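Local structure of dicer Related Helicase (Caenorhabditis elegans, 6M6Q) at residues S57-P61 against G62-E66. The protein probably hydrolyses ATP as an RNA helicase of the RIG-I-like receptor subfamily, binding single- and double-stranded RNA, this chain being its N-terminal domain. Sequence-based numbering, arbitrary orientation.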
ATOM      1  N   SER B  57       2.024   5.871 -23.097  1.00 69.34           N
ATOM      2  CA  SER B  57       2.930   4.710 -23.327  1.00 64.86           C
ATOM      3  C   SER B  57       2.925   3.759 -22.119  1.00 69.99           C
ATOM      4  O   SER B  57       3.325   2.567 -22.295  1.00 53.71           O
ATOM      5  CB  SER B  57       4.316   5.173 -23.631  1.00 72.21           C
ATOM      6  OG  SER B  57       4.622   6.358 -22.909  1.00 96.35           O
ATOM      7  N   LEU B  58       2.484   4.247 -20.948  1.00 72.50           N
ATOM      8  CA  LEU B  58       2.561   3.519 -19.651  1.00 74.01           C
ATOM      9  C   LEU B  58       1.254   2.769 -19.371  1.00 72.04           C
ATOM     10  O   LEU B  58       1.194   2.070 -18.347  1.00 61.32           O
ATOM     11  CB  LEU B  58       2.859   4.516 -18.533  1.00 79.25           C
ATOM     12  CG  LEU B  58       4.262   5.112 -18.544  1.00 78.11           C
ATOM     13  CD1 LEU B  58       4.264   6.455 -17.854  1.00 74.94           C
ATOM     14  CD2 LEU B  58       5.268   4.164 -17.894  1.00 77.45           C
ATOM     15  N   PHE B  59       0.257   2.872 -20.244  1.00 74.79           N
ATOM     16  CA  PHE B  59      -1.026   2.139 -20.095  1.00 76.62           C
ATOM     17  C   PHE B  59      -1.325   1.380 -21.372  1.00 76.05           C
ATOM     18  O   PHE B  59      -0.769   1.688 -22.416  1.00 78.22           O
ATOM     19  CB  PHE B  59      -2.172   3.090 -19.778  1.00 78.66           C
ATOM     20  CG  PHE B  59      -1.947   3.988 -18.591  1.00 76.78           C
ATOM     21  CD1 PHE B  59      -1.309   5.213 -18.742  1.00 80.98           C
ATOM     22  CD2 PHE B  59      -2.398   3.628 -17.328  1.00 69.43           C
ATOM     23  CE1 PHE B  59      -1.140   6.063 -17.660  1.00 72.13           C
ATOM     24  CE2 PHE B  59      -2.210   4.471 -16.246  1.00 70.84           C
ATOM     25  CZ  PHE B  59      -1.593   5.691 -16.417  1.00 72.67           C
ATOM     26  N   PRO B  60      -2.225   0.377 -21.328  1.00 72.25           N
ATOM     27  CA  PRO B  60      -2.675  -0.307 -22.531  1.00 74.06           C
ATOM     28  C   PRO B  60      -3.409   0.644 -23.456  1.00 74.91           C
ATOM     29  O   PRO B  60      -4.062   1.565 -22.988  1.00 69.35           O
ATOM     30  CB  PRO B  60      -3.628  -1.388 -22.007  1.00 73.28           C
ATOM     31  CG  PRO B  60      -3.180  -1.594 -20.581  1.00 71.47           C
ATOM     32  CD  PRO B  60      -2.788  -0.211 -20.115  1.00 75.29           C
ATOM     33  N   PRO B  61      -3.327   0.435 -24.789  1.00 85.63           N
ATOM     34  CA  PRO B  61      -3.895   1.365 -25.771  1.00 89.63           C
ATOM     35  C   PRO B  61      -5.326   1.829 -25.449  1.00 83.10           C
ATOM     36  O   PRO B  61      -6.221   1.009 -25.339  1.00 80.72           O
ATOM     37  CB  PRO B  61      -3.870   0.547 -27.077  1.00 94.62           C
ATOM     38  CG  PRO B  61      -3.629  -0.894 -26.618  1.00 96.55           C
ATOM     39  CD  PRO B  61      -2.733  -0.744 -25.421  1.00 88.93           C
ATOM     40  N   GLY B  62      -5.503   3.133 -25.275  1.00 80.32           N
ATOM     41  CA  GLY B  62      -6.814   3.744 -25.013  1.00 86.66           C
ATOM     42  C   GLY B  62      -7.142   3.837 -23.529  1.00 83.23           C
ATOM     43  O   GLY B  62      -7.978   4.658 -23.194  1.00 89.90           O
ATOM     44  N   LYS B  63      -6.510   3.030 -22.673  1.00 69.75           N
ATOM     45  CA  LYS B  63      -6.758   3.054 -21.211  1.00 71.23           C
ATOM     46  C   LYS B  63      -6.422   4.443 -20.636  1.00 68.60           C
ATOM     47  O   LYS B  63      -7.127   4.875 -19.702  1.00 59.40           O
ATOM     48  CB  LYS B  63      -5.972   1.958 -20.497  1.00 79.37           C
ATOM     49  CG  LYS B  63      -6.220   1.882 -18.996  1.00 89.64           C
ATOM     50  CD  LYS B  63      -6.638   0.498 -18.515  1.00100.48           C
ATOM     51  CE  LYS B  63      -7.427   0.534 -17.220  1.00105.20           C
ATOM     52  NZ  LYS B  63      -8.893   0.560 -17.461  1.00107.70           N
ATOM     53  N   LEU B  64      -5.376   5.107 -21.122  1.00 68.54           N
ATOM     54  CA  LEU B  64      -4.980   6.434 -20.586  1.00 64.58           C
ATOM     55  C   LEU B  64      -6.161   7.388 -20.738  1.00 59.20           C
ATOM     56  O   LEU B  64      -6.635   7.891 -19.719  1.00 62.56           O
ATOM     57  CB  LEU B  64      -3.744   6.962 -21.316  1.00 64.05           C
ATOM     58  CG  LEU B  64      -3.091   8.206 -20.699  1.00 63.54           C
ATOM     59  CD1 LEU B  64      -3.646   9.495 -21.303  1.00 64.24           C
ATOM     60  CD2 LEU B  64      -3.255   8.228 -19.188  1.00 65.77           C
ATOM     61  N   GLU B  65      -6.655   7.545 -21.966  1.00 71.52           N
ATOM     62  CA  GLU B  65      -7.799   8.435 -22.334  1.00 76.40           C
ATOM     63  C   GLU B  65      -8.986   8.178 -21.388  1.00 70.87           C
ATOM     64  O   GLU B  65      -9.519   9.161 -20.860  1.00 64.52           O
ATOM     65  CB  GLU B  65      -8.201   8.204 -23.797  1.00 81.29           C
ATOM     66  CG  GLU B  65      -9.358   9.073 -24.278  1.00 82.85           C
ATOM     67  CD  GLU B  65      -8.952  10.405 -24.868  1.00 88.94           C
ATOM     68  OE1 GLU B  65      -9.739  10.959 -25.668  1.00 90.68           O
ATOM     69  OE2 GLU B  65      -7.861  10.890 -24.531  1.00 94.62           O
ATOM     70  N   GLU B  66      -9.334   6.907 -21.130  1.00 65.58           N
ATOM     71  CA  GLU B  66     -10.436   6.532 -20.193  1.00 77.19           C
ATOM     72  C   GLU B  66     -10.166   7.170 -18.818  1.00 75.97           C
ATOM     73  O   GLU B  66     -11.088   7.794 -18.261  1.00 86.30           O
ATOM     74  CB  GLU B  66     -10.581   5.009 -20.056  1.00 73.31           C
ATOM     75  CG  GLU B  66     -11.331   4.337 -21.194  1.00 79.14           C
ATOM     76  CD  GLU B  66     -11.386   2.819 -21.062  1.00 89.81           C
ATOM     77  OE1 GLU B  66     -11.678   2.126 -22.082  1.00 80.06           O
ATOM     78  OE2 GLU B  66     -11.125   2.323 -19.937  1.00 92.87           O
TER
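Phe59 meets the start of helix 63-72 through CE1 and CD1 of its ring: CE1 lies 3.4 Å from CD2 of Leu64, and CD1 is 3.6 Å from that same methyl. The ring reaches it because CG stands anti to the carbonyl carbon (chi1 -54°), beside the backbone N, while Leu64 turns its CD2 branch obliquely to the ring. Phe123, Thr126 and Val127 of helix 94-127 also pack on Phe59, and Ile49 touches Leu64, so the pair is part of a buried apolar seam. An alanine in place of Phe59 would probably leave the CD2 methyl of Leu64 without its aromatic neighbour and open a gap toward helix 94-127.

Next in line, Pro60 contributes both ring and carbonyl. Its CD sits 3.9 Å from CB of Lys63, the two side chains running side by side, and its O accepts a 2.9 Å hydrogen bond from Lys63 N, with an N-H...O angle of 150°. Pro61 turns the chain at this point and packs on Pro61 of the second subunit.

Gly62 follows with positive phi (90°), a backbone region that glycine enters more easily than other residues, and serves as the N-cap residue, its O taking a weak bond from Glu66 N. Residues 60-63 thus form a classic type II beta-turn, proline then glycine at its corners, which delivers the chain directly into helix 63-72.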